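Side-chain contacts in chitinase (Paenibacillus sp. FPU-7, PDB 5GZT), which probably hydrolyses internal beta-1,4 linkages between N-acetylglucosamine units of chitin and chitodextrins, acting as an endochitinase: residues 431-436 against 453-458; 809-814 against 857-862; 1111-1116 against 1123-1128. All coordinates share one frame; numbering follows the deposited sequence.

Contact 1 of 3, residues 431-436 against 453-458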
loop_
_atom_site.group_PDB
_atom_site.type_symbol
_atom_site.label_atom_id
_atom_site.label_comp_id
_atom_site.label_asym_id
_atom_site.label_seq_id
_atom_site.Cartn_x
_atom_site.Cartn_y
_atom_site.Cartn_z
ATOM N N ALA B 431 -14.138 -16.916 14.050
ATOM C CA ALA B 431 -13.678 -17.018 15.466
ATOM C C ALA B 431 -12.189 -16.707 15.598
ATOM O O ALA B 431 -11.759 -15.940 16.471
ATOM C CB ALA B 431 -13.983 -18.424 15.976
ATOM N N LEU B 432 -11.393 -17.266 14.677
ATOM C CA LEU B 432 -9.959 -16.982 14.696
ATOM C C LEU B 432 -9.676 -15.501 14.572
ATOM O O LEU B 432 -8.842 -14.923 15.288
ATOM C CB LEU B 432 -9.240 -17.823 13.601
ATOM C CG LEU B 432 -7.785 -17.546 13.286
ATOM C CD1 LEU B 432 -6.872 -17.539 14.516
ATOM C CD2 LEU B 432 -7.359 -18.615 12.281
ATOM N N LEU B 433 -10.386 -14.863 13.643
ATOM C CA LEU B 433 -10.193 -13.416 13.428
ATOM C C LEU B 433 -10.620 -12.615 14.646
ATOM O O LEU B 433 -9.951 -11.649 15.066
ATOM C CB LEU B 433 -10.949 -12.972 12.159
ATOM C CG LEU B 433 -10.303 -13.448 10.839
ATOM C CD1 LEU B 433 -11.245 -13.172 9.689
ATOM C CD2 LEU B 433 -8.957 -12.807 10.595
ATOM N N LYS B 434 -11.773 -12.981 15.172
ATOM C CA LYS B 434 -12.249 -12.380 16.451
ATOM C C LYS B 434 -11.181 -12.418 17.545
ATOM O O LYS B 434 -10.773 -11.381 18.155
ATOM C CB LYS B 434 -13.478 -13.168 16.875
ATOM C CG LYS B 434 -14.163 -12.672 18.136
ATOM C CD LYS B 434 -15.466 -13.449 18.308
ATOM C CE LYS B 434 -16.305 -12.919 19.465
ATOM N NZ LYS B 434 -15.544 -13.001 20.732
ATOM N N LEU B 435 -10.673 -13.630 17.765
ATOM C CA LEU B 435 -9.656 -13.816 18.767
ATOM C C LEU B 435 -8.476 -12.901 18.575
ATOM O O LEU B 435 -8.038 -12.222 19.508
ATOM C CB LEU B 435 -9.217 -15.268 18.819
ATOM C CG LEU B 435 -8.210 -15.644 19.919
ATOM C CD1 LEU B 435 -8.643 -15.205 21.331
ATOM C CD2 LEU B 435 -8.010 -17.149 19.841
ATOM N N LEU B 436 -7.972 -12.826 17.347
ATOM C CA LEU B 436 -6.733 -12.078 17.085
ATOM C C LEU B 436 -6.948 -10.616 17.334
ATOM O O LEU B 436 -6.047 -9.851 17.814
ATOM C CB LEU B 436 -6.300 -12.287 15.596
ATOM C CG LEU B 436 -5.681 -13.639 15.256
ATOM C CD1 LEU B 436 -5.842 -13.923 13.771
ATOM C CD2 LEU B 436 -4.236 -13.627 15.681
ATOM N N LEU B 453 -5.179 -5.652 11.652
ATOM C CA LEU B 453 -5.503 -7.013 11.298
ATOM C C LEU B 453 -6.179 -6.997 9.929
ATOM O O LEU B 453 -7.127 -6.223 9.691
ATOM C CB LEU B 453 -6.456 -7.637 12.287
ATOM C CG LEU B 453 -6.768 -9.092 12.034
ATOM C CD1 LEU B 453 -5.550 -9.996 12.258
ATOM C CD2 LEU B 453 -7.899 -9.521 12.920
ATOM N N ALA B 454 -5.708 -7.860 9.025
ATOM C CA ALA B 454 -6.160 -7.851 7.620
ATOM C C ALA B 454 -6.107 -9.234 7.077
ATOM O O ALA B 454 -5.475 -10.116 7.671
ATOM C CB ALA B 454 -5.309 -6.874 6.775
ATOM N N ILE B 455 -6.828 -9.466 5.993
ATOM C CA ILE B 455 -6.715 -10.689 5.260
ATOM C C ILE B 455 -6.496 -10.433 3.774
ATOM O O ILE B 455 -6.813 -9.337 3.280
ATOM C CB ILE B 455 -7.956 -11.594 5.408
ATOM C CG1 ILE B 455 -9.206 -10.998 4.742
ATOM C CG2 ILE B 455 -8.161 -11.887 6.895
ATOM C CD1 ILE B 455 -10.378 -11.957 4.699
ATOM N N ALA B 456 -5.985 -11.452 3.091
ATOM C CA ALA B 456 -6.129 -11.597 1.627
ATOM C C ALA B 456 -7.256 -12.539 1.306
ATOM O O ALA B 456 -7.355 -13.637 1.865
ATOM C CB ALA B 456 -4.832 -12.077 0.965
ATOM N N ALA B 457 -8.109 -12.121 0.371
ATOM C CA ALA B 457 -9.317 -12.848 0.020
ATOM C C ALA B 457 -9.399 -13.212 -1.467
ATOM O O ALA B 457 -8.945 -12.453 -2.317
ATOM C CB ALA B 457 -10.488 -11.966 0.359
ATOM N N GLY B 458 -10.084 -14.303 -1.741
ATOM C CA GLY B 458 -10.320 -14.784 -3.049
ATOM C C GLY B 458 -11.293 -13.915 -3.769
ATOM O O GLY B 458 -12.218 -13.311 -3.170
#
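L433 sends its CD2 methyl from the helix into the angle between two side chains of the strand. The methyl lies 3.9 Å from I455 CG2 and 4.2 Å from L453 CD2, and the L433 and I455 side chains meet at about a right angle, so the leucine fork lies across the isoleucine branch instead of running alongside it. L453 reaches back with both ends of its own fork. L453 CD2 comes within 3.7 Å of the backbone oxygen L433 O, while L453 CD1 stops 4.1 Å from L436 CB. This one leucine spans nearly one helical turn, from L433 to L436: CD2 reaches L433 and also L436 CB, while CD1 rests on L436 alone. The touching side chains are apolar and buried, and no hydrogen bond crosses between the segments.

Torsions set these meetings. L453 holds CG anti to its backbone N (chi1 -176°), which carries the fork out toward the helix, and I455 accepts a CG1 wedged between N and carbonyl carbon (chi1 68°), with CG2 as the branch that meets L433.

Around this first shell, L476 touches both L433 and I455, and L406 on strand 403-407 touches L433 and L436. The axes of 431-436 and 453-457 pass 9.9 Å apart and run roughly antiparallel, at 151°; helix 382-398 packs beside the helix through A389 on L436, and strands 403-407 and 478-481 flank the strand as parallel neighbours in the family 18 barrel.

Contact 2 of 3, residues 809-814 against 857-862. With FMT (formic acid), chain I.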
loop_
_atom_site.group_PDB
_atom_site.type_symbol
_atom_site.label_atom_id
_atom_site.label_comp_id
_atom_site.label_asym_id
_atom_site.label_seq_id
_atom_site.Cartn_x
_atom_site.Cartn_y
_atom_site.Cartn_z
ATOM N N ASP B 809 45.692 37.190 -6.562
ATOM C CA ASP B 809 44.690 36.896 -5.518
ATOM C C ASP B 809 45.478 36.542 -4.232
ATOM O O ASP B 809 46.074 35.496 -4.161
ATOM C CB ASP B 809 43.863 35.697 -5.976
ATOM C CG ASP B 809 42.854 35.245 -4.998
ATOM O OD1 ASP B 809 42.814 35.709 -3.818
ATOM O OD2 ASP B 809 42.009 34.419 -5.411
ATOM N N ILE B 810 45.518 37.442 -3.263
ATOM C CA ILE B 810 46.357 37.275 -2.077
ATOM C C ILE B 810 45.684 36.295 -1.164
ATOM O O ILE B 810 46.347 35.534 -0.487
ATOM C CB ILE B 810 46.642 38.642 -1.431
ATOM C CG1 ILE B 810 47.275 39.549 -2.452
ATOM C CG2 ILE B 810 47.566 38.522 -0.215
ATOM C CD1 ILE B 810 48.562 39.059 -3.103
ATOM N N ASN B 811 44.364 36.206 -1.175
ATOM C CA ASN B 811 43.733 35.122 -0.443
ATOM C C ASN B 811 44.306 33.733 -0.857
ATOM O O ASN B 811 44.569 32.844 -0.007
ATOM C CB ASN B 811 42.210 35.189 -0.606
ATOM C CG ASN B 811 41.450 34.112 0.204
ATOM O OD1 ASN B 811 41.536 34.063 1.423
ATOM N ND2 ASN B 811 40.671 33.287 -0.477
ATOM N N TRP B 812 44.511 33.538 -2.159
ATOM C CA TRP B 812 44.962 32.284 -2.654
ATOM C C TRP B 812 46.473 32.158 -2.405
ATOM O O TRP B 812 46.920 31.054 -2.033
ATOM C CB TRP B 812 44.652 32.141 -4.149
ATOM C CG TRP B 812 45.215 30.927 -4.792
ATOM C CD1 TRP B 812 44.629 29.678 -4.821
ATOM C CD2 TRP B 812 46.408 30.820 -5.567
ATOM N NE1 TRP B 812 45.392 28.832 -5.572
ATOM C CE2 TRP B 812 46.477 29.505 -6.051
ATOM C CE3 TRP B 812 47.380 31.725 -5.961
ATOM C CZ2 TRP B 812 47.519 29.047 -6.803
ATOM C CZ3 TRP B 812 48.409 31.275 -6.751
ATOM C CH2 TRP B 812 48.488 29.957 -7.154
ATOM N N VAL B 813 47.238 33.236 -2.678
ATOM C CA VAL B 813 48.688 33.193 -2.565
ATOM C C VAL B 813 49.067 32.777 -1.131
ATOM O O VAL B 813 49.904 31.895 -0.945
ATOM C CB VAL B 813 49.318 34.548 -2.891
ATOM C CG1 VAL B 813 50.753 34.643 -2.390
ATOM C CG2 VAL B 813 49.286 34.826 -4.407
ATOM N N ASN B 814 48.394 33.381 -0.151
ATOM C CA ASN B 814 48.618 33.108 1.270
ATOM C C ASN B 814 47.699 32.109 1.901
ATOM O O ASN B 814 47.618 32.079 3.130
ATOM C CB ASN B 814 48.558 34.418 2.084
ATOM C CG ASN B 814 49.686 35.328 1.748
ATOM O OD1 ASN B 814 50.636 34.929 1.057
ATOM N ND2 ASN B 814 49.575 36.562 2.166
ATOM N N ALA B 857 36.556 29.536 -4.029
ATOM C CA ALA B 857 36.908 30.720 -3.178
ATOM C C ALA B 857 37.254 31.953 -3.952
ATOM O O ALA B 857 37.760 32.869 -3.366
ATOM C CB ALA B 857 38.050 30.393 -2.189
ATOM N N ALA B 858 36.976 32.011 -5.264
ATOM C CA ALA B 858 37.430 33.138 -6.058
ATOM C C ALA B 858 36.386 34.212 -5.861
ATOM O O ALA B 858 35.147 34.008 -6.069
ATOM C CB ALA B 858 37.569 32.784 -7.504
ATOM N N GLU B 859 36.881 35.375 -5.458
ATOM C CA GLU B 859 36.019 36.564 -5.142
ATOM C C GLU B 859 35.768 37.480 -6.301
ATOM O O GLU B 859 36.412 37.396 -7.324
ATOM C CB GLU B 859 36.636 37.335 -3.944
ATOM C CG GLU B 859 36.848 36.338 -2.768
ATOM C CD GLU B 859 37.219 36.913 -1.387
ATOM O OE1 GLU B 859 38.490 36.810 -1.138
ATOM O OE2 GLU B 859 36.243 37.347 -0.578
ATOM N N GLY B 860 34.815 38.377 -6.137
ATOM C CA GLY B 860 34.579 39.434 -7.095
ATOM C C GLY B 860 33.353 39.357 -7.965
ATOM O O GLY B 860 32.923 40.385 -8.487
ATOM N N PHE B 861 32.733 38.170 -8.085
ATOM C CA PHE B 861 31.605 38.078 -8.997
ATOM C C PHE B 861 30.365 38.834 -8.551
ATOM O O PHE B 861 29.693 39.439 -9.371
ATOM C CB PHE B 861 31.234 36.619 -9.290
ATOM C CG PHE B 861 32.110 35.950 -10.308
ATOM C CD1 PHE B 861 31.953 36.252 -11.700
ATOM C CD2 PHE B 861 32.915 34.936 -9.948
ATOM C CE1 PHE B 861 32.725 35.630 -12.672
ATOM C CE2 PHE B 861 33.715 34.300 -10.932
ATOM C CZ PHE B 861 33.586 34.608 -12.285
ATOM N N SER B 862 29.993 38.719 -7.290
ATOM C CA SER B 862 28.754 39.308 -6.800
ATOM C C SER B 862 28.775 40.847 -6.971
ATOM O O SER B 862 27.863 41.453 -7.542
ATOM C CB SER B 862 28.495 38.959 -5.326
ATOM O OG SER B 862 27.190 39.421 -4.935
HETATM C C FMT I . 32.988 40.084 -4.078
HETATM O O1 FMT I . 33.489 38.998 -3.623
HETATM O O2 FMT I . 31.927 40.180 -4.957
HETATM O O HOH W 1 40.740 33.253 -3.326
HETATM O O HOH W 2 39.879 35.802 -5.375
HETATM O O HOH W 3 41.372 37.467 -2.576
#
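N811 and A857 face each other across a water rather than in a direct bond. The amide nitrogen N811 ND2 is 4.1 Å from the carbonyl A857 O, and water 1 fills the step: it accepts from N811 ND2 at 2.9 Å and donates to A857 O at 3.0 Å. The same water also donates to D809 OD2 at 2.7 Å, so three groups fix its place and it in turn ties both segments together.

E859, about as much buried by the contact as A857, comes in with its carboxylate beside the asparagine. E859 OE1 lies 4.1 Å from N811 CB, and the amide and carboxylate planes are turned 64° apart, neither stacked nor coplanar. N811 places CG anti to its backbone N (chi1 -177°), which throws the amide out from the short helix toward 857-859. Water 3 donates to D809 OD1 at 2.6 Å and to E859 OE1 at 3.3 Å; water 2 accepts from E859 N and donates weakly to D809 OD2.

D809 is the N-cap of helix 810-813, its OD1 taking a weak bond from W812 N, and its OD2 is also paired with R797. G860 N donates to a formic acid molecule, probably from the crystallisation liquor.

With D809 OD1 and E859 OE1 only 5.2 Å apart, two like charges share this surface. R797 and the waters probably offset the D809 charge, while E859 OE1 takes just the long bond from water 3. Solvent thus mediates the join between the start of the short helix 810-813 and the loop 857-860.

Contact 3 of 3, residues 1111-1116 against 1123-1128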
loop_
_atom_site.group_PDB
_atom_site.type_symbol
_atom_site.label_atom_id
_atom_site.label_comp_id
_atom_site.label_asym_id
_atom_site.label_seq_id
_atom_site.Cartn_x
_atom_site.Cartn_y
_atom_site.Cartn_z
ATOM N N VAL B 1111 32.381 15.875 -23.023
ATOM C CA VAL B 1111 32.852 15.494 -21.751
ATOM C C VAL B 1111 33.973 16.461 -21.364
ATOM O O VAL B 1111 34.742 16.835 -22.221
ATOM C CB VAL B 1111 33.495 14.052 -21.797
ATOM C CG1 VAL B 1111 33.981 13.663 -20.423
ATOM C CG2 VAL B 1111 32.457 13.030 -22.358
ATOM N N MET B 1112 34.103 16.702 -20.048
ATOM C CA MET B 1112 35.073 17.492 -19.461
ATOM C C MET B 1112 35.679 16.742 -18.301
ATOM O O MET B 1112 34.995 15.892 -17.657
ATOM C CB MET B 1112 34.274 18.665 -18.913
ATOM C CG MET B 1112 34.814 19.451 -17.837
ATOM S SD MET B 1112 34.724 19.043 -16.122
ATOM C CE MET B 1112 33.166 19.515 -15.436
ATOM N N PHE B 1113 36.913 17.063 -17.924
ATOM C CA PHE B 1113 37.397 16.519 -16.675
ATOM C C PHE B 1113 38.277 17.511 -15.923
ATOM O O PHE B 1113 38.873 18.368 -16.552
ATOM C CB PHE B 1113 38.185 15.211 -16.913
ATOM C CG PHE B 1113 39.358 15.403 -17.818
ATOM C CD1 PHE B 1113 39.235 15.296 -19.172
ATOM C CD2 PHE B 1113 40.591 15.734 -17.307
ATOM C CE1 PHE B 1113 40.312 15.546 -20.003
ATOM C CE2 PHE B 1113 41.671 15.984 -18.151
ATOM C CZ PHE B 1113 41.546 15.886 -19.473
ATOM N N TRP B 1114 38.323 17.320 -14.608
ATOM C CA TRP B 1114 39.205 18.009 -13.697
ATOM C C TRP B 1114 40.144 16.968 -13.048
ATOM O O TRP B 1114 39.612 16.076 -12.368
ATOM C CB TRP B 1114 38.389 18.704 -12.626
ATOM C CG TRP B 1114 39.224 19.419 -11.617
ATOM C CD1 TRP B 1114 39.993 18.826 -10.610
ATOM C CD2 TRP B 1114 39.492 20.835 -11.530
ATOM N NE1 TRP B 1114 40.714 19.791 -9.935
ATOM C CE2 TRP B 1114 40.395 21.026 -10.440
ATOM C CE3 TRP B 1114 39.012 21.961 -12.218
ATOM C CZ2 TRP B 1114 40.824 22.253 -10.053
ATOM C CZ3 TRP B 1114 39.487 23.226 -11.855
ATOM C CH2 TRP B 1114 40.355 23.360 -10.775
ATOM N N ASP B 1115 41.469 17.055 -13.178
ATOM C CA ASP B 1115 42.208 17.946 -14.043
ATOM C C ASP B 1115 43.352 17.190 -14.635
ATOM O O ASP B 1115 43.612 16.019 -14.241
ATOM C CB ASP B 1115 42.601 19.295 -13.431
ATOM C CG ASP B 1115 43.888 19.274 -12.560
ATOM O OD1 ASP B 1115 44.808 18.426 -12.750
ATOM O OD2 ASP B 1115 43.932 20.195 -11.696
ATOM N N TYR B 1116 43.965 17.805 -15.631
ATOM C CA TYR B 1116 44.953 17.137 -16.459
ATOM C C TYR B 1116 46.153 16.596 -15.622
ATOM O O TYR B 1116 46.724 15.587 -15.986
ATOM C CB TYR B 1116 45.498 18.055 -17.528
ATOM C CG TYR B 1116 45.938 17.288 -18.754
ATOM C CD1 TYR B 1116 47.199 16.647 -18.831
ATOM C CD2 TYR B 1116 45.080 17.130 -19.804
ATOM C CE1 TYR B 1116 47.575 15.905 -19.978
ATOM C CE2 TYR B 1116 45.429 16.405 -20.903
ATOM C CZ TYR B 1116 46.662 15.760 -20.989
ATOM O OH TYR B 1116 46.914 15.089 -22.158
ATOM N N LYS B 1123 45.879 7.408 -18.983
ATOM C CA LYS B 1123 44.865 6.388 -19.137
ATOM C C LYS B 1123 43.434 6.903 -18.927
ATOM O O LYS B 1123 42.557 6.425 -19.624
ATOM C CB LYS B 1123 45.085 5.215 -18.171
ATOM C CG LYS B 1123 46.356 4.400 -18.468
ATOM C CD LYS B 1123 46.485 3.191 -17.535
ATOM C CE LYS B 1123 47.717 2.376 -17.922
ATOM N NZ LYS B 1123 47.518 0.961 -17.511
ATOM N N LEU B 1124 43.219 7.779 -17.943
ATOM C CA LEU B 1124 41.874 8.366 -17.715
ATOM C C LEU B 1124 41.401 9.100 -18.978
ATOM O O LEU B 1124 40.289 8.805 -19.550
ATOM C CB LEU B 1124 41.819 9.180 -16.415
ATOM C CG LEU B 1124 42.057 8.350 -15.142
ATOM C CD1 LEU B 1124 41.682 9.091 -13.858
ATOM C CD2 LEU B 1124 41.304 7.004 -15.130
ATOM N N LEU B 1125 42.279 9.915 -19.529
ATOM C CA LEU B 1125 41.986 10.666 -20.761
ATOM C C LEU B 1125 41.815 9.710 -21.913
ATOM O O LEU B 1125 40.860 9.844 -22.698
ATOM C CB LEU B 1125 43.061 11.689 -21.049
ATOM C CG LEU B 1125 43.076 12.352 -22.401
ATOM C CD1 LEU B 1125 41.794 13.113 -22.655
ATOM C CD2 LEU B 1125 44.260 13.287 -22.509
ATOM N N GLY B 1126 42.665 8.691 -21.988
ATOM C CA GLY B 1126 42.583 7.744 -23.106
ATOM C C GLY B 1126 41.241 6.989 -23.108
ATOM O O GLY B 1126 40.694 6.725 -24.131
ATOM N N ALA B 1127 40.699 6.721 -21.944
ATOM C CA ALA B 1127 39.426 6.083 -21.813
ATOM C C ALA B 1127 38.265 6.934 -22.375
ATOM O O ALA B 1127 37.390 6.437 -23.099
ATOM C CB ALA B 1127 39.162 5.733 -20.362
ATOM N N ILE B 1128 38.314 8.221 -22.086
ATOM C CA ILE B 1128 37.320 9.151 -22.605
ATOM C C ILE B 1128 37.451 9.207 -24.086
ATOM O O ILE B 1128 36.492 9.021 -24.818
ATOM C CB ILE B 1128 37.474 10.561 -21.977
ATOM C CG1 ILE B 1128 37.241 10.469 -20.454
ATOM C CG2 ILE B 1128 36.417 11.518 -22.606
ATOM C CD1 ILE B 1128 37.669 11.711 -19.723
#
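Y1116 OH is hydrogen-bonded to D784 N and at the same time carries the tightest touch of this contact, 3.2 Å from L1125 CD2. That methyl also sits 3.7 Å from Y1116 CE2, approaching the phenol end of the ring obliquely. The bond to D784 N helps to place the hydroxyl against the leucine methyl.

The other branch of L1125 goes to F1113, with CD1 3.9 Å from F1113 CE1. L1125 can divide itself this way because its CG stands anti to the backbone N (chi1 168°), pointing one methyl at each ring. On the next helical turn I1128 does similar double duty: I1128 CD1 meets F1113 CD1 at 4.0 Å, while I1128 CG2 rests 3.9 Å from V1111 CG1. F1113 thus has an aliphatic methyl from each of two helix residues against neighbouring ring carbons, and it also stacks with F1021. L766 of the adjoining strand 765-771 touches F1113, L1125 and I1128, adding to the apolar layer.

The axes of 1111-1114 and 1123-1128 run almost exactly antiparallel, at 171°, with V1111 across from I1128. This is the last strand-to-helix unit of a TIM barrel, strand 1110-1114 being the eighth strand, followed by the helix that folds back over its outside. The cis peptide between W1114 and D1115, where the strand ends, is a recognised family 18 feature; the equivalent tryptophan in related chitinases floors the sugar site.

How the contacts relate
Contacts 1 and 3 are buried and built alike, each setting an outer helix roughly antiparallel to a barrel strand, more closely so in contact 3, through branched aliphatic side chains, but in different family 18 domains, with centres about 62 Å apart. They differ in detail: contact 1 is wholly aliphatic and joins a helix to the strand after it, whereas contact 3 joins a strand to the helix after it and brings in two aromatic rings. Contact 2 belongs to the same domain as contact 3, their nearest atoms about 9 Å apart, yet it lies at the surface. There waters and charged or amide groups replace methyls, and the start of a short helix meets a loop.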